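Local structure of tyrosyl-tRNA synthetase (2CYA) at residues 256-261 with 333-338; 215-220 with 246-251; 175-180 with 202-207. The protein probably activates tyrosine with ATP to form Tyr-AMP and then transfers the tyrosyl group to the acceptor end of tRNA(Tyr). One frame throughout, in Å; residues are numbered along the deposited sequence.

In the fold
Contact 3 comes first along the chain, then contact 2, then contact 1, each closing before the next opens. Contact 3 joins the starts of strands 180-184 and 207-211 in the mixed sheet of the catalytic domain. Contacts 1 and 2 lie on the other side of the chain's centre, their centres about 39 and 34 Å from that of contact 3. These two are neighbours, with centres about 11 Å apart: K260 of helix 254-262 reaches contact 2 and probably donates a hydrogen bond to A247 O. Contact 2 closes the loop that carries the KMSKS region, and contact 1 pairs helix 254-262, against which that loop rests, with helix 323-346.

Contact 1. Residues 256-261 with 333-338; sequences DIRRKI and SLIEVV
I335 lays its CD1 methyl over one face of the R258 guanidinium, 3.5 Å above the plane and displaced toward the rim, and the two side chains meet at about a right angle. R258 NE, CZ and NH1 all lie 3.8 Å from I335 CD1. NE also makes a salt bridge with E332, one turn before I335 on the same helix, so the charged group has a polar partner beside its apolar one. The R259 guanidinium has D256 CA over one face, within its own helix.

The rest of the contact is aliphatic, and I257 carries most of it. Its CG2, anti to the backbone N, sits 4.0 Å from I335 CG1 and touches L334 CD2 as well. The other branch runs out to CD1, which meets V338 tip to tip, 4.0 Å from its CB. I261, one turn on, adds its CD1 at 4.0 Å from L334 CD2. An alanine in place of I257 would probably open a gap facing L334 and V338, leaving I335 with little more than the CB contact from this position.

The N-to-C directions of the two helix segments differ by 139°, closer to antiparallel than parallel, with axes 10.1 Å apart at their closest. Helix 275-284 packs alongside, its I279 touching both I261 and L334, while V248 from the preceding loop lies against I257.

Contact 2. Residues 215-220 with 246-251; sequences SSLQGP and TAVFVV
L217 and T246 bring the two loop segments together, with CA atoms 4.5 Å apart and one backbone hydrogen bond between them. L217 N donates to T246 O at 3.1 Å, nearly straight at 168° at the hydrogen. The leucine side chain packs against the same carbonyl, its CG 3.4 Å from T246 O, and carries CD1 on to V248 CG2 at 3.9 Å.

The T246 side chain packs against S216 and Q218. S216 OG, anti to its own backbone N, comes to 3.0 Å from T246 CB, a tight fit. T246 CG2 lies 3.6 Å from Q218 CB, and the glutamine chain, extended beyond CG, crosses it at a slant. The two hydroxyls are near each other but not hydrogen-bonded: T246 OG1 is engaged by K243 O. S216 OG instead receives weak bonds from Q218 N and from Q218 NE2, which may help keep the glutamine alongside the threonine methyl, and Q218 OE1 takes a hydrogen bond from K243 NZ.

Farther out, backbone hydrogen bonds tie S216 to V237, L217 to Y265 and V248 to I50. L217 also packs on K260 and I279. In sequence the two segments bracket the KMSKS region at 238-242, one of the two signature motifs of class I synthetases. K241 and H49, which are inferred to bind ATP, are close by: F249 touches K241, and the A247 side chain is about 5 Å from that of H49.

Contact 3. Residues 175-180 with 202-207; sequences YMDLDI and GRKKPV
K204 reaches across to two aspartates with its ammonium group, and together D177, D179 and K204 form a salt-bridge network. The lysine chain is extended beyond CG, which brings CD to 3.4 Å from D179 OD1 and places NZ between the acids. K204 NZ to D177 OD2 is 3.2 Å and K204 NZ to D179 OD1 is 3.5 Å; both are weak as hydrogen bonds, as is a third from NZ to D177 O. The lysine charge is probably shared among them rather than fixed by one bond. D179 has a second partner: its OD2 accepts from K37 N, and D177 OD2 has a long, weak ion pair with K37 NZ.

The backbone link is firmer. V207 N donates to D179 O at 2.8 Å and 172°, opening a parallel beta bridge between I180 and V207. Two CA-H...O contacts flank it: P206 CA approaches the same D179 O, and I180 CA lies 3.3 Å from V207 O.

Two waters also link the segments. One molecule sits 2.8 Å from L178 O and 2.9 Å from K204 O, in position to donate to either carbonyl, though more acceptors are within reach than it has protons. A second, more weakly held by D177 OD1 and K204 N, lies in plane at the edge of the R203 guanidinium.

Apolar contact comes from I180 and V207, whose side chains lie side by side, pointing the same way, against L26 and L29 of helix 23-32.

D177, at positive phi, is the C-prime residue of the Schellman motif ending helix 161-175. Beyond it strands 180-184 and 207-211 start out in parallel, joined through helix 188-198 in a beta-alpha-beta crossover of the Rossmann-type catalytic domain. L178 packs on Y39, a predicted tyrosine-binding residue.

Contact 1. Residues 256-261 with 333-338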
loop_
_atom_site.group_PDB
_atom_site.type_symbol
_atom_site.label_atom_id
_atom_site.label_comp_id
_atom_site.label_asym_id
_atom_site.label_seq_id
_atom_site.Cartn_x
_atom_site.Cartn_y
_atom_site.Cartn_z
ATOM N N ASP A 256 4.288 -31.209 30.068
ATOM C CA ASP A 256 4.934 -30.630 28.880
ATOM C C ASP A 256 5.924 -29.554 29.344
ATOM O O ASP A 256 7.047 -29.464 28.839
ATOM C CB ASP A 256 3.902 -29.968 27.964
ATOM C CG ASP A 256 3.076 -30.960 27.174
ATOM O OD1 ASP A 256 1.988 -30.569 26.695
ATOM O OD2 ASP A 256 3.506 -32.119 27.020
ATOM N N ILE A 257 5.497 -28.725 30.298
ATOM C CA ILE A 257 6.365 -27.672 30.813
ATOM C C ILE A 257 7.614 -28.243 31.511
ATOM O O ILE A 257 8.714 -27.718 31.356
ATOM C CB ILE A 257 5.586 -26.745 31.787
ATOM C CG1 ILE A 257 4.500 -25.985 31.017
ATOM C CG2 ILE A 257 6.525 -25.737 32.437
ATOM C CD1 ILE A 257 3.626 -25.102 31.900
ATOM N N ARG A 258 7.441 -29.298 32.301
ATOM C CA ARG A 258 8.573 -29.926 32.981
ATOM C C ARG A 258 9.576 -30.495 31.968
ATOM O O ARG A 258 10.795 -30.369 32.145
ATOM C CB ARG A 258 8.085 -31.054 33.890
ATOM C CG ARG A 258 7.625 -30.587 35.252
ATOM C CD ARG A 258 7.005 -31.705 36.050
ATOM N NE ARG A 258 6.303 -31.145 37.205
ATOM C CZ ARG A 258 5.031 -31.386 37.506
ATOM N NH1 ARG A 258 4.501 -30.813 38.572
ATOM N NH2 ARG A 258 4.301 -32.210 36.763
ATOM N N ARG A 259 9.057 -31.119 30.911
ATOM C CA ARG A 259 9.907 -31.711 29.879
ATOM C C ARG A 259 10.676 -30.632 29.120
ATOM O O ARG A 259 11.906 -30.674 29.035
ATOM C CB ARG A 259 9.070 -32.520 28.880
ATOM C CG ARG A 259 9.888 -33.168 27.747
ATOM C CD ARG A 259 9.032 -33.306 26.494
ATOM N NE ARG A 259 7.676 -33.700 26.863
ATOM C CZ ARG A 259 6.560 -33.160 26.377
ATOM N NH1 ARG A 259 5.388 -33.608 26.808
ATOM N NH2 ARG A 259 6.605 -32.190 25.475
ATOM N N LYS A 260 9.940 -29.664 28.575
ATOM C CA LYS A 260 10.549 -28.581 27.813
ATOM C C LYS A 260 11.589 -27.808 28.605
ATOM O O LYS A 260 12.634 -27.454 28.069
ATOM C CB LYS A 260 9.473 -27.626 27.291
ATOM C CG LYS A 260 8.553 -28.256 26.258
ATOM C CD LYS A 260 7.510 -27.246 25.769
ATOM C CE LYS A 260 6.531 -27.868 24.796
ATOM N NZ LYS A 260 5.671 -26.800 24.201
ATOM N N ILE A 261 11.317 -27.534 29.874
ATOM C CA ILE A 261 12.286 -26.801 30.683
ATOM C C ILE A 261 13.495 -27.687 31.034
ATOM O O ILE A 261 14.642 -27.241 30.997
ATOM C CB ILE A 261 11.632 -26.278 31.977
ATOM C CG1 ILE A 261 10.542 -25.252 31.623
ATOM C CG2 ILE A 261 12.688 -25.680 32.890
ATOM C CD1 ILE A 261 11.027 -24.076 30.795
ATOM N N SER A 333 7.615 -23.130 39.114
ATOM C CA SER A 333 7.005 -21.798 39.238
ATOM C C SER A 333 6.220 -21.422 37.959
ATOM O O SER A 333 5.151 -20.814 38.017
ATOM C CB SER A 333 8.072 -20.742 39.489
ATOM O OG SER A 333 8.816 -21.066 40.641
ATOM N N LEU A 334 6.758 -21.787 36.806
ATOM C CA LEU A 334 6.109 -21.483 35.531
ATOM C C LEU A 334 4.759 -22.178 35.482
ATOM O O LEU A 334 3.783 -21.652 34.956
ATOM C CB LEU A 334 6.986 -21.982 34.387
ATOM C CG LEU A 334 6.784 -21.377 33.013
ATOM C CD1 LEU A 334 6.747 -19.850 33.117
ATOM C CD2 LEU A 334 7.947 -21.857 32.111
ATOM N N ILE A 335 4.718 -23.385 36.022
ATOM C CA ILE A 335 3.488 -24.134 36.079
ATOM C C ILE A 335 2.426 -23.331 36.852
ATOM O O ILE A 335 1.275 -23.273 36.428
ATOM C CB ILE A 335 3.730 -25.498 36.746
ATOM C CG1 ILE A 335 4.419 -26.430 35.728
ATOM C CG2 ILE A 335 2.417 -26.053 37.286
ATOM C CD1 ILE A 335 4.879 -27.766 36.287
ATOM N N GLU A 336 2.809 -22.697 37.962
ATOM C CA GLU A 336 1.840 -21.915 38.722
ATOM C C GLU A 336 1.359 -20.708 37.923
ATOM O O GLU A 336 0.184 -20.330 37.996
ATOM C CB GLU A 336 2.427 -21.429 40.052
ATOM C CG GLU A 336 2.813 -22.537 41.027
ATOM C CD GLU A 336 1.715 -23.578 41.215
ATOM O OE1 GLU A 336 0.527 -23.189 41.332
ATOM O OE2 GLU A 336 2.047 -24.786 41.255
ATOM N N VAL A 337 2.260 -20.096 37.164
ATOM C CA VAL A 337 1.876 -18.948 36.361
ATOM C C VAL A 337 0.924 -19.369 35.250
ATOM O O VAL A 337 -0.062 -18.687 34.967
ATOM C CB VAL A 337 3.107 -18.260 35.713
ATOM C CG1 VAL A 337 2.636 -17.195 34.724
ATOM C CG2 VAL A 337 4.001 -17.600 36.811
ATOM N N VAL A 338 1.219 -20.507 34.626
ATOM C CA VAL A 338 0.409 -20.989 33.522
ATOM C C VAL A 338 -0.933 -21.625 33.899
ATOM O O VAL A 338 -1.926 -21.450 33.192
ATOM C CB VAL A 338 1.229 -21.980 32.664
ATOM C CG1 VAL A 338 0.329 -22.705 31.698
ATOM C CG2 VAL A 338 2.316 -21.219 31.903
#

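Contact 2. Residues 215-220 with 246-251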
loop_
_atom_site.group_PDB
_atom_site.type_symbol
_atom_site.label_atom_id
_atom_site.label_comp_id
_atom_site.label_asym_id
_atom_site.label_seq_id
_atom_site.Cartn_x
_atom_site.Cartn_y
_atom_site.Cartn_z
ATOM N N SER A 215 14.416 -16.103 24.380
ATOM C CA SER A 215 15.023 -17.018 23.415
ATOM C C SER A 215 14.382 -18.405 23.358
ATOM O O SER A 215 13.619 -18.802 24.235
ATOM C CB SER A 215 16.515 -17.185 23.722
ATOM O OG SER A 215 17.177 -15.932 23.753
ATOM N N SER A 216 14.710 -19.132 22.299
ATOM C CA SER A 216 14.226 -20.489 22.100
ATOM C C SER A 216 14.828 -21.354 23.202
ATOM O O SER A 216 15.939 -21.094 23.656
ATOM C CB SER A 216 14.697 -21.010 20.735
ATOM O OG SER A 216 14.313 -22.358 20.537
ATOM N N LEU A 217 14.098 -22.377 23.637
ATOM C CA LEU A 217 14.614 -23.266 24.672
ATOM C C LEU A 217 15.723 -24.164 24.103
ATOM O O LEU A 217 16.526 -24.710 24.853
ATOM C CB LEU A 217 13.495 -24.150 25.241
ATOM C CG LEU A 217 12.277 -23.503 25.901
ATOM C CD1 LEU A 217 11.228 -24.571 26.152
ATOM C CD2 LEU A 217 12.667 -22.814 27.195
ATOM N N GLN A 218 15.766 -24.300 22.781
ATOM C CA GLN A 218 16.762 -25.152 22.126
ATOM C C GLN A 218 18.220 -24.755 22.385
ATOM O O GLN A 218 18.997 -25.561 22.911
ATOM C CB GLN A 218 16.494 -25.220 20.615
ATOM C CG GLN A 218 16.733 -23.927 19.842
ATOM C CD GLN A 218 16.141 -23.969 18.436
ATOM O OE1 GLN A 218 16.281 -24.966 17.721
ATOM N NE2 GLN A 218 15.483 -22.882 18.031
ATOM N N GLY A 219 18.602 -23.533 22.023
ATOM C CA GLY A 219 19.974 -23.121 22.259
ATOM C C GLY A 219 20.453 -21.922 21.462
ATOM O O GLY A 219 19.927 -20.817 21.630
ATOM N N PRO A 220 21.459 -22.108 20.584
ATOM C CA PRO A 220 22.027 -21.043 19.748
ATOM C C PRO A 220 20.972 -20.180 19.052
ATOM O O PRO A 220 20.449 -20.543 17.997
ATOM C CB PRO A 220 22.891 -21.815 18.755
ATOM C CG PRO A 220 23.367 -22.979 19.580
ATOM C CD PRO A 220 22.100 -23.403 20.286
ATOM N N THR A 246 10.524 -26.028 21.650
ATOM C CA THR A 246 11.381 -24.897 21.989
ATOM C C THR A 246 10.594 -23.717 22.546
ATOM O O THR A 246 11.164 -22.653 22.806
ATOM C CB THR A 246 12.158 -24.390 20.773
ATOM O OG1 THR A 246 11.240 -23.850 19.808
ATOM C CG2 THR A 246 12.968 -25.528 20.165
ATOM N N ALA A 247 9.286 -23.905 22.709
ATOM C CA ALA A 247 8.429 -22.856 23.236
ATOM C C ALA A 247 7.378 -23.414 24.193
ATOM O O ALA A 247 6.814 -24.487 23.969
ATOM C CB ALA A 247 7.751 -22.122 22.093
ATOM N N VAL A 248 7.108 -22.678 25.260
ATOM C CA VAL A 248 6.112 -23.098 26.221
ATOM C C VAL A 248 4.825 -22.340 25.917
ATOM O O VAL A 248 4.787 -21.112 26.008
ATOM C CB VAL A 248 6.579 -22.795 27.660
ATOM C CG1 VAL A 248 5.526 -23.252 28.666
ATOM C CG2 VAL A 248 7.909 -23.504 27.917
ATOM N N PHE A 249 3.777 -23.058 25.528
ATOM C CA PHE A 249 2.505 -22.394 25.228
ATOM C C PHE A 249 1.665 -22.249 26.495
ATOM O O PHE A 249 1.835 -23.018 27.448
ATOM C CB PHE A 249 1.721 -23.175 24.171
ATOM C CG PHE A 249 2.459 -23.335 22.882
ATOM C CD1 PHE A 249 3.186 -24.486 22.622
ATOM C CD2 PHE A 249 2.472 -22.304 21.943
ATOM C CE1 PHE A 249 3.926 -24.612 21.440
ATOM C CE2 PHE A 249 3.210 -22.419 20.759
ATOM C CZ PHE A 249 3.936 -23.573 20.508
ATOM N N VAL A 250 0.760 -21.272 26.500
ATOM C CA VAL A 250 -0.062 -21.035 27.672
ATOM C C VAL A 250 -1.025 -22.170 27.925
ATOM O O VAL A 250 -1.717 -22.160 28.932
ATOM C CB VAL A 250 -0.869 -19.701 27.587
ATOM C CG1 VAL A 250 0.085 -18.519 27.559
ATOM C CG2 VAL A 250 -1.770 -19.702 26.373
ATOM N N VAL A 251 -1.076 -23.146 27.019
ATOM C CA VAL A 251 -1.966 -24.282 27.217
ATOM C C VAL A 251 -1.226 -25.610 27.311
ATOM O O VAL A 251 -1.850 -26.667 27.232
ATOM C CB VAL A 251 -3.056 -24.414 26.106
ATOM C CG1 VAL A 251 -4.007 -23.209 26.142
ATOM C CG2 VAL A 251 -2.404 -24.573 24.741
#

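Contact 3. Residues 175-180 with 202-207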
loop_
_atom_site.group_PDB
_atom_site.type_symbol
_atom_site.label_atom_id
_atom_site.label_comp_id
_atom_site.label_asym_id
_atom_site.label_seq_id
_atom_site.Cartn_x
_atom_site.Cartn_y
_atom_site.Cartn_z
ATOM N N TYR A 175 -2.072 6.894 12.752
ATOM C CA TYR A 175 -3.529 6.900 12.692
ATOM C C TYR A 175 -4.146 6.898 14.093
ATOM O O TYR A 175 -5.130 7.594 14.338
ATOM C CB TYR A 175 -4.037 5.686 11.918
ATOM C CG TYR A 175 -5.540 5.654 11.754
ATOM C CD1 TYR A 175 -6.168 6.348 10.712
ATOM C CD2 TYR A 175 -6.339 4.911 12.628
ATOM C CE1 TYR A 175 -7.565 6.292 10.544
ATOM C CE2 TYR A 175 -7.725 4.852 12.471
ATOM C CZ TYR A 175 -8.330 5.543 11.427
ATOM O OH TYR A 175 -9.702 5.488 11.283
ATOM N N MET A 176 -3.577 6.116 15.010
ATOM C CA MET A 176 -4.092 6.056 16.384
ATOM C C MET A 176 -3.614 7.210 17.255
ATOM O O MET A 176 -3.844 7.229 18.470
ATOM C CB MET A 176 -3.746 4.717 17.021
ATOM C CG MET A 176 -4.491 3.561 16.363
ATOM S SD MET A 176 -4.215 1.977 17.151
ATOM C CE MET A 176 -2.936 1.416 16.188
ATOM N N ASP A 177 -2.937 8.169 16.628
ATOM C CA ASP A 177 -2.492 9.370 17.321
ATOM C C ASP A 177 -1.725 9.048 18.594
ATOM O O ASP A 177 -2.020 9.585 19.657
ATOM C CB ASP A 177 -3.729 10.213 17.656
ATOM C CG ASP A 177 -3.376 11.646 18.029
ATOM O OD1 ASP A 177 -2.524 12.238 17.330
ATOM O OD2 ASP A 177 -3.960 12.170 19.000
ATOM N N LEU A 178 -0.733 8.181 18.474
ATOM C CA LEU A 178 0.035 7.739 19.626
ATOM C C LEU A 178 1.265 8.549 20.025
ATOM O O LEU A 178 2.003 9.073 19.170
ATOM C CB LEU A 178 0.479 6.299 19.402
ATOM C CG LEU A 178 -0.612 5.290 19.076
ATOM C CD1 LEU A 178 0.090 3.951 18.797
ATOM C CD2 LEU A 178 -1.643 5.171 20.237
ATOM N N ASP A 179 1.487 8.622 21.338
ATOM C CA ASP A 179 2.671 9.289 21.890
ATOM C C ASP A 179 3.716 8.202 22.160
ATOM O O ASP A 179 4.916 8.484 22.218
ATOM C CB ASP A 179 2.323 9.977 23.211
ATOM C CG ASP A 179 1.287 11.031 23.037
ATOM O OD1 ASP A 179 1.612 12.073 22.448
ATOM O OD2 ASP A 179 0.147 10.809 23.462
ATOM N N ILE A 180 3.241 6.967 22.324
ATOM C CA ILE A 180 4.106 5.822 22.625
ATOM C C ILE A 180 3.788 4.536 21.864
ATOM O O ILE A 180 2.639 4.134 21.742
ATOM C CB ILE A 180 4.030 5.435 24.122
ATOM C CG1 ILE A 180 4.482 6.585 25.021
ATOM C CG2 ILE A 180 4.899 4.216 24.372
ATOM C CD1 ILE A 180 4.164 6.322 26.489
ATOM N N GLY A 202 3.970 15.911 9.940
ATOM C CA GLY A 202 3.146 16.629 10.898
ATOM C C GLY A 202 2.463 15.691 11.878
ATOM O O GLY A 202 1.401 16.002 12.399
ATOM N N ARG A 203 3.073 14.539 12.141
ATOM C CA ARG A 203 2.519 13.569 13.082
ATOM C C ARG A 203 3.416 13.480 14.311
ATOM O O ARG A 203 4.601 13.764 14.224
ATOM C CB ARG A 203 2.431 12.187 12.422
ATOM C CG ARG A 203 1.336 12.087 11.385
ATOM C CD ARG A 203 0.002 12.116 12.097
ATOM N NE ARG A 203 -1.091 12.314 11.166
ATOM C CZ ARG A 203 -2.356 12.025 11.436
ATOM N NH1 ARG A 203 -2.687 11.519 12.623
ATOM N NH2 ARG A 203 -3.286 12.243 10.516
ATOM N N LYS A 204 2.854 13.059 15.440
ATOM C CA LYS A 204 3.616 12.927 16.683
ATOM C C LYS A 204 4.747 11.897 16.551
ATOM O O LYS A 204 4.525 10.770 16.089
ATOM C CB LYS A 204 2.706 12.477 17.829
ATOM C CG LYS A 204 1.596 13.437 18.254
ATOM C CD LYS A 204 0.684 12.694 19.240
ATOM C CE LYS A 204 -0.418 13.552 19.813
ATOM N NZ LYS A 204 -1.308 12.688 20.657
ATOM N N LYS A 205 5.952 12.298 16.951
ATOM C CA LYS A 205 7.127 11.427 16.932
ATOM C C LYS A 205 6.936 10.565 18.184
ATOM O O LYS A 205 7.051 11.057 19.306
ATOM C CB LYS A 205 8.387 12.272 17.061
ATOM C CG LYS A 205 9.680 11.542 16.847
ATOM C CD LYS A 205 10.836 12.490 17.100
ATOM C CE LYS A 205 12.145 11.852 16.738
ATOM N NZ LYS A 205 13.242 12.844 16.836
ATOM N N PRO A 206 6.649 9.266 18.005
ATOM C CA PRO A 206 6.430 8.392 19.152
ATOM C C PRO A 206 7.649 7.949 19.920
ATOM O O PRO A 206 8.712 7.685 19.339
ATOM C CB PRO A 206 5.728 7.185 18.525
ATOM C CG PRO A 206 6.512 7.044 17.216
ATOM C CD PRO A 206 6.600 8.502 16.739
ATOM N N VAL A 207 7.474 7.841 21.235
ATOM C CA VAL A 207 8.520 7.317 22.104
ATOM C C VAL A 207 8.400 5.790 21.915
ATOM O O VAL A 207 7.318 5.233 22.099
ATOM C CB VAL A 207 8.228 7.631 23.586
ATOM C CG1 VAL A 207 9.077 6.726 24.474
ATOM C CG2 VAL A 207 8.503 9.126 23.885
HETATM O O HOH W 1 0.012 11.067 15.322
HETATM O O HOH W 2 2.040 9.351 16.360
#